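Local coordinates for thiamine-phosphate synthase (Pyrococcus furiosus, PDB 1XI3), which probably condenses a thiazole phosphate with hydroxymethylpyrimidine diphosphate to form thiamine phosphate, using one magnesium ion per subunit, at residues N108-Y116 / A129-V137; L36-R46 / L65-D76. All coordinates share one frame; numbering follows the deposited sequence.

Contact 1 (N108-Y116 / A129-V137); sequences NLIIGASVY and ADYLGAGSV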
loop_
_atom_site.group_PDB
_atom_site.type_symbol
_atom_site.label_atom_id
_atom_site.label_comp_id
_atom_site.label_asym_id
_atom_site.label_seq_id
_atom_site.Cartn_x
_atom_site.Cartn_y
_atom_site.Cartn_z
ATOM N N ASN A 108 -10.299 -12.319 5.450
ATOM C CA ASN A 108 -11.592 -12.384 4.744
ATOM C C ASN A 108 -11.547 -12.036 3.256
ATOM O O ASN A 108 -12.559 -12.193 2.575
ATOM C CB ASN A 108 -12.619 -11.515 5.452
ATOM C CG ASN A 108 -12.887 -11.982 6.858
ATOM O OD1 ASN A 108 -12.685 -13.136 7.175
ATOM N ND2 ASN A 108 -13.334 -11.074 7.706
ATOM N N LEU A 109 -10.397 -11.585 2.737
ATOM C CA LEU A 109 -10.277 -11.255 1.336
ATOM C C LEU A 109 -10.112 -12.490 0.471
ATOM O O LEU A 109 -9.409 -13.452 0.844
ATOM C CB LEU A 109 -9.057 -10.309 1.088
ATOM C CG LEU A 109 -9.151 -8.910 1.602
ATOM C CD1 LEU A 109 -7.863 -8.168 1.262
ATOM C CD2 LEU A 109 -10.362 -8.140 1.114
ATOM N N ILE A 110 -10.743 -12.462 -0.687
ATOM C CA ILE A 110 -10.486 -13.431 -1.736
ATOM C C ILE A 110 -9.140 -13.073 -2.333
ATOM O O ILE A 110 -8.887 -11.926 -2.638
ATOM C CB ILE A 110 -11.559 -13.344 -2.815
ATOM C CG1 ILE A 110 -12.934 -13.682 -2.223
ATOM C CG2 ILE A 110 -11.222 -14.242 -3.979
ATOM C CD1 ILE A 110 -14.072 -13.382 -3.097
ATOM N N ILE A 111 -8.295 -14.077 -2.509
ATOM C CA ILE A 111 -6.963 -13.895 -3.059
ATOM C C ILE A 111 -6.884 -14.428 -4.492
ATOM O O ILE A 111 -7.060 -15.623 -4.747
ATOM C CB ILE A 111 -5.912 -14.630 -2.227
ATOM C CG1 ILE A 111 -5.954 -14.198 -0.748
ATOM C CG2 ILE A 111 -4.505 -14.443 -2.852
ATOM C CD1 ILE A 111 -5.719 -12.785 -0.423
ATOM N N GLY A 112 -6.602 -13.539 -5.424
ATOM C CA GLY A 112 -6.259 -13.936 -6.756
ATOM C C GLY A 112 -4.750 -13.892 -6.881
ATOM O O GLY A 112 -4.124 -12.971 -6.363
ATOM N N ALA A 113 -4.192 -14.856 -7.607
ATOM C CA ALA A 113 -2.761 -14.909 -7.874
ATOM C C ALA A 113 -2.458 -14.768 -9.360
ATOM O O ALA A 113 -2.991 -15.540 -10.179
ATOM C CB ALA A 113 -2.206 -16.220 -7.334
ATOM N N SER A 114 -1.561 -13.837 -9.712
ATOM C CA SER A 114 -1.114 -13.635 -11.083
ATOM C C SER A 114 0.022 -14.620 -11.330
ATOM O O SER A 114 1.035 -14.581 -10.614
ATOM C CB SER A 114 -0.623 -12.210 -11.327
ATOM O OG SER A 114 -1.668 -11.247 -11.223
ATOM N N VAL A 115 -0.166 -15.512 -12.282
ATOM C CA VAL A 115 0.786 -16.630 -12.509
ATOM C C VAL A 115 1.138 -16.685 -13.984
ATOM O O VAL A 115 0.298 -16.458 -14.846
ATOM C CB VAL A 115 0.249 -17.964 -12.022
ATOM C CG1 VAL A 115 -0.048 -17.894 -10.504
ATOM C CG2 VAL A 115 -0.964 -18.411 -12.820
ATOM N N TYR A 116 2.398 -17.023 -14.267
ATOM C CA TYR A 116 2.945 -16.941 -15.626
ATOM C C TYR A 116 3.643 -18.254 -16.062
ATOM O O TYR A 116 4.429 -18.279 -17.079
ATOM C CB TYR A 116 3.932 -15.794 -15.695
ATOM C CG TYR A 116 3.350 -14.428 -15.325
ATOM C CD1 TYR A 116 2.844 -13.580 -16.310
ATOM C CD2 TYR A 116 3.290 -14.012 -13.995
ATOM C CE1 TYR A 116 2.309 -12.362 -15.994
ATOM C CE2 TYR A 116 2.751 -12.766 -13.664
ATOM C CZ TYR A 116 2.256 -11.958 -14.677
ATOM O OH TYR A 116 1.711 -10.706 -14.406
ATOM N N ALA A 129 -4.296 -19.569 -2.803
ATOM C CA ALA A 129 -4.985 -18.659 -3.697
ATOM C C ALA A 129 -6.394 -19.175 -3.922
ATOM O O ALA A 129 -6.615 -20.393 -4.014
ATOM C CB ALA A 129 -4.265 -18.539 -5.007
ATOM N N ASP A 130 -7.347 -18.246 -4.025
ATOM C CA ASP A 130 -8.722 -18.610 -4.355
ATOM C C ASP A 130 -8.989 -18.735 -5.842
ATOM O O ASP A 130 -9.836 -19.524 -6.253
ATOM C CB ASP A 130 -9.673 -17.576 -3.729
ATOM C CG ASP A 130 -9.602 -17.599 -2.228
ATOM O OD1 ASP A 130 -9.168 -16.622 -1.603
ATOM O OD2 ASP A 130 -9.969 -18.653 -1.652
ATOM N N TYR A 131 -8.285 -17.950 -6.655
ATOM C CA TYR A 131 -8.321 -18.111 -8.098
ATOM C C TYR A 131 -7.010 -17.665 -8.672
ATOM O O TYR A 131 -6.185 -17.060 -7.986
ATOM C CB TYR A 131 -9.501 -17.339 -8.759
ATOM C CG TYR A 131 -9.336 -15.834 -8.746
ATOM C CD1 TYR A 131 -9.705 -15.062 -7.621
ATOM C CD2 TYR A 131 -8.772 -15.170 -9.825
ATOM C CE1 TYR A 131 -9.525 -13.671 -7.604
ATOM C CE2 TYR A 131 -8.587 -13.787 -9.809
ATOM C CZ TYR A 131 -8.947 -13.044 -8.691
ATOM O OH TYR A 131 -8.716 -11.682 -8.708
ATOM N N LEU A 132 -6.823 -18.015 -9.936
ATOM C CA LEU A 132 -5.613 -17.665 -10.666
ATOM C C LEU A 132 -5.956 -16.739 -11.795
ATOM O O LEU A 132 -6.951 -16.931 -12.507
ATOM C CB LEU A 132 -4.942 -18.906 -11.299
ATOM C CG LEU A 132 -4.575 -20.014 -10.334
ATOM C CD1 LEU A 132 -3.852 -21.127 -11.103
ATOM C CD2 LEU A 132 -3.702 -19.498 -9.231
ATOM N N GLY A 133 -5.091 -15.741 -11.988
ATOM C CA GLY A 133 -5.020 -14.980 -13.228
ATOM C C GLY A 133 -3.846 -15.549 -14.029
ATOM O O GLY A 133 -2.721 -15.208 -13.751
ATOM N N ALA A 134 -4.151 -16.383 -15.018
ATOM C CA ALA A 134 -3.096 -17.103 -15.801
ATOM C C ALA A 134 -2.863 -16.400 -17.105
ATOM O O ALA A 134 -3.780 -16.228 -17.912
ATOM C CB ALA A 134 -3.496 -18.548 -16.034
ATOM N N GLY A 135 -1.629 -15.918 -17.329
ATOM C CA GLY A 135 -1.308 -15.240 -18.555
ATOM C C GLY A 135 0.203 -15.048 -18.700
ATOM O O GLY A 135 0.947 -15.603 -17.934
ATOM N N SER A 136 0.640 -14.236 -19.643
ATOM C CA SER A 136 -0.177 -13.591 -20.639
ATOM C C SER A 136 -0.492 -14.599 -21.738
ATOM O O SER A 136 0.397 -15.282 -22.238
ATOM C CB SER A 136 0.567 -12.404 -21.233
ATOM O OG SER A 136 -0.304 -11.626 -22.020
ATOM N N VAL A 137 -1.764 -14.732 -22.096
ATOM C CA VAL A 137 -2.098 -15.712 -23.152
ATOM C C VAL A 137 -1.388 -15.316 -24.482
ATOM O O VAL A 137 -0.735 -16.163 -25.155
ATOM C CB VAL A 137 -3.600 -15.831 -23.372
ATOM C CG1 VAL A 137 -3.914 -16.893 -24.415
ATOM C CG2 VAL A 137 -4.292 -16.188 -22.072
HETATM O O HOH W 1 -10.106 -15.986 1.010
#
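Ile110 sets its CG2 methyl against CB of Asp130; the same Ile110 CG2 lies 4.0 Å from Tyr131 CD1, at the ring edge. At Ile111 the backbone is gripped at both ends: N-H gives a nearly straight bond (174°) to the anti lone pair of Asp130 OD1, N to OD1 2.8 Å, while Ile111 O accepts from both Asp130 N and Tyr131 N. A water joins the same OD1 to Leu109 O. Gly112 lies under a face of the Tyr131 phenol, its CA 3.5 Å from the ring centroid in a CH-pi contact. Tyr131 CG sits between the backbone N and the carbonyl carbon (chi1 71°), which brings the ring over Gly112; its OH hydrogen-bonds to Tyr18 OH. Ala113 turns its methyl to Ala129 CB and Leu132 CD2, and its O takes Gly133 N at 2.8 Å. Ser114, a predicted pyrimidine-substrate residue, hydrogen-bonds through OG to Gln91 NE2 from the face that carries Tyr131. Val115 meets Leu132 and Ala134 on the other face, toward helices 118-127 and 150-160, and its O receives Gly135 N. In this parallel TIM-barrel beta-alpha-beta unit, the Asp130 carboxylate thus replaces a backbone carbonyl as acceptor just before the first strand pair, Gly112 with Tyr131.

Contact 2 (L36-R46 / L65-D76); sequences LEGGATAIQMR and LTREYDALFFVD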
loop_
_atom_site.group_PDB
_atom_site.type_symbol
_atom_site.label_atom_id
_atom_site.label_comp_id
_atom_site.label_asym_id
_atom_site.label_seq_id
_atom_site.Cartn_x
_atom_site.Cartn_y
_atom_site.Cartn_z
ATOM N N LEU A 36 -19.795 -2.125 -16.199
ATOM C CA LEU A 36 -20.831 -2.780 -15.400
ATOM C C LEU A 36 -22.159 -2.779 -16.168
ATOM O O LEU A 36 -22.827 -3.809 -16.247
ATOM C CB LEU A 36 -20.974 -2.118 -14.057
ATOM C CG LEU A 36 -19.805 -2.423 -13.088
ATOM C CD1 LEU A 36 -19.802 -1.496 -11.920
ATOM C CD2 LEU A 36 -19.825 -3.850 -12.632
ATOM N N GLU A 37 -22.521 -1.644 -16.739
ATOM C CA GLU A 37 -23.702 -1.594 -17.656
ATOM C C GLU A 37 -23.623 -2.623 -18.773
ATOM O O GLU A 37 -24.644 -3.218 -19.165
ATOM C CB GLU A 37 -23.840 -0.204 -18.280
ATOM C CG GLU A 37 -24.459 0.782 -17.377
ATOM C CD GLU A 37 -25.925 0.422 -17.050
ATOM O OE1 GLU A 37 -26.621 -0.160 -17.907
ATOM O OE2 GLU A 37 -26.357 0.706 -15.935
ATOM N N GLY A 38 -22.428 -2.848 -19.295
ATOM C CA GLY A 38 -22.219 -3.803 -20.365
ATOM C C GLY A 38 -22.182 -5.261 -19.937
ATOM O O GLY A 38 -22.148 -6.148 -20.798
ATOM N N GLY A 39 -22.162 -5.536 -18.636
ATOM C CA GLY A 39 -22.238 -6.920 -18.139
ATOM C C GLY A 39 -20.982 -7.495 -17.520
ATOM O O GLY A 39 -20.902 -8.692 -17.302
ATOM N N ALA A 40 -20.000 -6.652 -17.192
ATOM C CA ALA A 40 -18.856 -7.148 -16.403
ATOM C C ALA A 40 -19.338 -7.771 -15.107
ATOM O O ALA A 40 -20.270 -7.242 -14.425
ATOM C CB ALA A 40 -17.895 -6.032 -16.118
ATOM N N THR A 41 -18.742 -8.906 -14.739
ATOM C CA THR A 41 -19.125 -9.598 -13.524
ATOM C C THR A 41 -18.154 -9.364 -12.355
ATOM O O THR A 41 -18.486 -9.583 -11.199
ATOM C CB THR A 41 -19.319 -11.101 -13.764
ATOM O OG1 THR A 41 -18.082 -11.693 -14.215
ATOM C CG2 THR A 41 -20.404 -11.338 -14.796
ATOM N N ALA A 42 -16.956 -8.902 -12.705
ATOM C CA ALA A 42 -15.928 -8.573 -11.725
ATOM C C ALA A 42 -15.145 -7.381 -12.255
ATOM O O ALA A 42 -14.938 -7.258 -13.442
ATOM C CB ALA A 42 -14.988 -9.762 -11.487
ATOM N N ILE A 43 -14.722 -6.511 -11.337
ATOM C CA ILE A 43 -13.932 -5.350 -11.644
ATOM C C ILE A 43 -12.692 -5.376 -10.764
ATOM O O ILE A 43 -12.768 -5.679 -9.581
ATOM C CB ILE A 43 -14.706 -4.053 -11.313
ATOM C CG1 ILE A 43 -15.972 -3.920 -12.184
ATOM C CG2 ILE A 43 -13.858 -2.805 -11.464
ATOM C CD1 ILE A 43 -15.724 -3.785 -13.628
ATOM N N GLN A 44 -11.557 -5.065 -11.364
ATOM C CA GLN A 44 -10.315 -4.896 -10.619
ATOM C C GLN A 44 -9.813 -3.475 -10.828
ATOM O O GLN A 44 -9.578 -3.028 -11.974
ATOM C CB GLN A 44 -9.242 -5.903 -11.050
ATOM C CG GLN A 44 -7.956 -5.761 -10.288
ATOM C CD GLN A 44 -6.833 -6.520 -10.953
ATOM O OE1 GLN A 44 -5.894 -5.922 -11.485
ATOM N NE2 GLN A 44 -6.946 -7.828 -10.977
ATOM N N MET A 45 -9.626 -2.773 -9.717
ATOM C CA MET A 45 -8.997 -1.488 -9.690
ATOM C C MET A 45 -7.488 -1.650 -9.680
ATOM O O MET A 45 -6.928 -2.176 -8.732
ATOM C CB MET A 45 -9.423 -0.690 -8.458
ATOM C CG MET A 45 -8.900 0.713 -8.438
ATOM S SD MET A 45 -9.504 1.764 -7.071
ATOM C CE MET A 45 -8.532 1.150 -5.722
ATOM N N ARG A 46 -6.835 -1.162 -10.732
ATOM C CA ARG A 46 -5.381 -1.340 -10.874
ATOM C C ARG A 46 -4.800 0.046 -11.156
ATOM O O ARG A 46 -4.885 0.548 -12.288
ATOM C CB ARG A 46 -5.071 -2.326 -12.003
ATOM C CG ARG A 46 -3.596 -2.570 -12.222
ATOM C CD ARG A 46 -3.337 -3.582 -13.287
ATOM N NE ARG A 46 -1.899 -3.675 -13.479
ATOM C CZ ARG A 46 -1.184 -2.888 -14.283
ATOM N NH1 ARG A 46 -1.772 -1.926 -14.997
ATOM N NH2 ARG A 46 0.145 -3.067 -14.377
ATOM N N LEU A 65 -20.371 1.149 -6.741
ATOM C CA LEU A 65 -20.808 0.800 -8.088
ATOM C C LEU A 65 -20.909 -0.686 -8.287
ATOM O O LEU A 65 -21.918 -1.196 -8.777
ATOM C CB LEU A 65 -19.834 1.375 -9.118
ATOM C CG LEU A 65 -19.967 2.800 -9.554
ATOM C CD1 LEU A 65 -18.853 3.081 -10.536
ATOM C CD2 LEU A 65 -21.349 3.043 -10.211
ATOM N N THR A 66 -19.858 -1.420 -7.924
ATOM C CA THR A 66 -19.897 -2.841 -8.070
ATOM C C THR A 66 -21.071 -3.454 -7.300
ATOM O O THR A 66 -21.764 -4.314 -7.813
ATOM C CB THR A 66 -18.559 -3.528 -7.710
ATOM O OG1 THR A 66 -18.146 -3.175 -6.378
ATOM C CG2 THR A 66 -17.490 -3.108 -8.785
ATOM N N ARG A 67 -21.300 -3.003 -6.086
ATOM C CA ARG A 67 -22.423 -3.543 -5.299
ATOM C C ARG A 67 -23.768 -3.304 -5.996
ATOM O O ARG A 67 -24.661 -4.176 -5.985
ATOM C CB ARG A 67 -22.408 -2.966 -3.904
ATOM C CG ARG A 67 -21.469 -3.696 -3.018
ATOM C CD ARG A 67 -21.150 -2.974 -1.772
ATOM N NE ARG A 67 -20.360 -3.844 -0.913
ATOM C CZ ARG A 67 -19.731 -3.469 0.178
ATOM N NH1 ARG A 67 -19.719 -2.211 0.577
ATOM N NH2 ARG A 67 -19.065 -4.392 0.874
ATOM N N GLU A 68 -23.885 -2.160 -6.641
ATOM C CA GLU A 68 -25.125 -1.810 -7.351
ATOM C C GLU A 68 -25.429 -2.770 -8.483
ATOM O O GLU A 68 -26.601 -2.997 -8.840
ATOM C CB GLU A 68 -25.019 -0.400 -7.899
ATOM C CG GLU A 68 -26.232 0.056 -8.665
ATOM C CD GLU A 68 -26.059 1.426 -9.268
ATOM O OE1 GLU A 68 -26.884 1.762 -10.165
ATOM O OE2 GLU A 68 -25.104 2.153 -8.883
ATOM N N TYR A 69 -24.378 -3.311 -9.082
ATOM C CA TYR A 69 -24.503 -4.289 -10.178
ATOM C C TYR A 69 -24.225 -5.758 -9.748
ATOM O O TYR A 69 -24.156 -6.660 -10.598
ATOM C CB TYR A 69 -23.575 -3.868 -11.301
ATOM C CG TYR A 69 -24.010 -2.641 -12.033
ATOM C CD1 TYR A 69 -23.665 -1.401 -11.565
ATOM C CD2 TYR A 69 -24.757 -2.715 -13.225
ATOM C CE1 TYR A 69 -24.034 -0.246 -12.217
ATOM C CE2 TYR A 69 -25.130 -1.548 -13.895
ATOM C CZ TYR A 69 -24.771 -0.323 -13.382
ATOM O OH TYR A 69 -25.103 0.871 -14.002
ATOM N N ASP A 70 -24.106 -6.006 -8.449
ATOM C CA ASP A 70 -23.859 -7.339 -7.907
ATOM C C ASP A 70 -22.588 -7.935 -8.529
ATOM O O ASP A 70 -22.523 -9.123 -8.855
ATOM C CB ASP A 70 -25.068 -8.278 -8.123
ATOM C CG ASP A 70 -26.323 -7.807 -7.375
ATOM N N ALA A 71 -21.594 -7.079 -8.716
ATOM C CA ALA A 71 -20.302 -7.524 -9.256
ATOM C C ALA A 71 -19.276 -7.584 -8.146
ATOM O O ALA A 71 -19.321 -6.847 -7.170
ATOM C CB ALA A 71 -19.837 -6.634 -10.362
ATOM N N LEU A 72 -18.342 -8.519 -8.320
ATOM C CA LEU A 72 -17.186 -8.608 -7.452
ATOM C C LEU A 72 -16.208 -7.441 -7.731
ATOM O O LEU A 72 -16.088 -6.946 -8.863
ATOM C CB LEU A 72 -16.480 -9.931 -7.664
ATOM C CG LEU A 72 -17.213 -11.186 -7.139
ATOM C CD1 LEU A 72 -16.396 -12.458 -7.337
ATOM C CD2 LEU A 72 -17.641 -10.992 -5.676
ATOM N N PHE A 73 -15.514 -7.040 -6.657
ATOM C CA PHE A 73 -14.545 -5.941 -6.691
ATOM C C PHE A 73 -13.212 -6.352 -6.080
ATOM O O PHE A 73 -13.135 -6.747 -4.901
ATOM C CB PHE A 73 -15.080 -4.729 -5.949
ATOM C CG PHE A 73 -14.202 -3.535 -6.017
ATOM C CD1 PHE A 73 -13.585 -3.169 -7.213
ATOM C CD2 PHE A 73 -13.972 -2.763 -4.897
ATOM C CE1 PHE A 73 -12.715 -2.059 -7.249
ATOM C CE2 PHE A 73 -13.107 -1.594 -4.978
ATOM C CZ PHE A 73 -12.527 -1.283 -6.166
ATOM N N PHE A 74 -12.155 -6.253 -6.907
ATOM C CA PHE A 74 -10.804 -6.581 -6.501
ATOM C C PHE A 74 -9.931 -5.385 -6.649
ATOM O O PHE A 74 -10.157 -4.548 -7.519
ATOM C CB PHE A 74 -10.243 -7.682 -7.444
ATOM C CG PHE A 74 -10.990 -8.955 -7.312
ATOM C CD1 PHE A 74 -10.734 -9.812 -6.247
ATOM C CD2 PHE A 74 -12.052 -9.242 -8.174
ATOM C CE1 PHE A 74 -11.503 -10.982 -6.097
ATOM C CE2 PHE A 74 -12.786 -10.409 -8.029
ATOM C CZ PHE A 74 -12.523 -11.248 -6.983
ATOM N N VAL A 75 -8.902 -5.321 -5.804
ATOM C CA VAL A 75 -7.835 -4.338 -5.945
ATOM C C VAL A 75 -6.530 -5.058 -6.314
ATOM O O VAL A 75 -6.177 -6.043 -5.681
ATOM C CB VAL A 75 -7.644 -3.516 -4.643
ATOM C CG1 VAL A 75 -6.520 -2.506 -4.805
ATOM C CG2 VAL A 75 -8.949 -2.811 -4.294
ATOM N N ASP A 76 -5.816 -4.530 -7.318
ATOM C CA ASP A 76 -4.496 -5.076 -7.678
ATOM C C ASP A 76 -3.476 -4.669 -6.609
ATOM O O ASP A 76 -3.423 -3.481 -6.254
ATOM C CB ASP A 76 -4.029 -4.562 -9.018
ATOM C CG ASP A 76 -2.774 -5.265 -9.481
ATOM O OD1 ASP A 76 -1.844 -4.557 -9.865
ATOM O OD2 ASP A 76 -2.734 -6.500 -9.408
#
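The Tyr69 ring carries Leu36 CB over the centre of one face, 3.7 Å from the centroid in a CH-pi contact, while Glu37 OE2 and Leu65 O lie at its edge, in plane. Tyr69 OH and Glu37 OE2 form a very short, doubtful hydrogen bond, and the carboxylate stands almost perpendicular to the ring (84°). Leu36 spreads its two methyls, CD1 over Leu65 and CD2 onto Ala71 CB at 3.6 Å. The Phe74 ring meets Ala42 CB at its edge, and Phe73 CE1 touches Met45 CB at 3.8 Å. Further along, the planes of the Gln44 amide and the Asp76 carboxylate are nearly parallel (10° apart), with Gln44 OE1 3.4 Å from Asp76 CB. CG of Gln44 stands anti to the backbone N (chi1 -179°), which carries the extended chain across Asp76 at a slant and lets NE2 bond to Tyr18 OH. An alanine here is likely to leave the Tyr18 hydroxyl without this partner and Asp76 CB without its amide neighbour. Arg46 runs beside Asp76, pointing the same way, in a long salt bridge of 3.7 Å from NE to OD1. Gln44, Met45, Arg46 and Asp76 are predicted to bind the pyrimidine diphosphate, and the predicted magnesium ligand Asp77 follows. Backbone bonds from Leu72 N to Thr41 O through Asp76 N to Met45 O pair strands 42-45 and 72-76 in parallel. Strand 17-20 flanks 42-45 on its other edge, Ile43 packs on Thr66 of helix 52-68, Met45 and Phe73 also reach that helix, and Val75 meets helix 79-85.

Contacts 1 and 2 are both largely buried pairings of neighbouring parallel strands in the same eight-stranded barrel, each closing a beta-alpha-beta unit, and they lie on opposite sides of the chain's centre with their own centres about 16 Å apart. They still touch: Tyr131 and Ile110 of contact 1 pack on the Phe74 ring of contact 2, Tyr131 edge-to-face. Contact 1 stays on the strands and their flanking loops, with glycines and alanines among branched aliphatic side chains and a tyrosine, and an aspartate bonded to backbone. Contact 2 extends from helix ends, where Glu37 is exposed but Leu36 buried, to strand ends whose charged residues belong to the predicted substrate site; Ser114 is contact 1's member of that site.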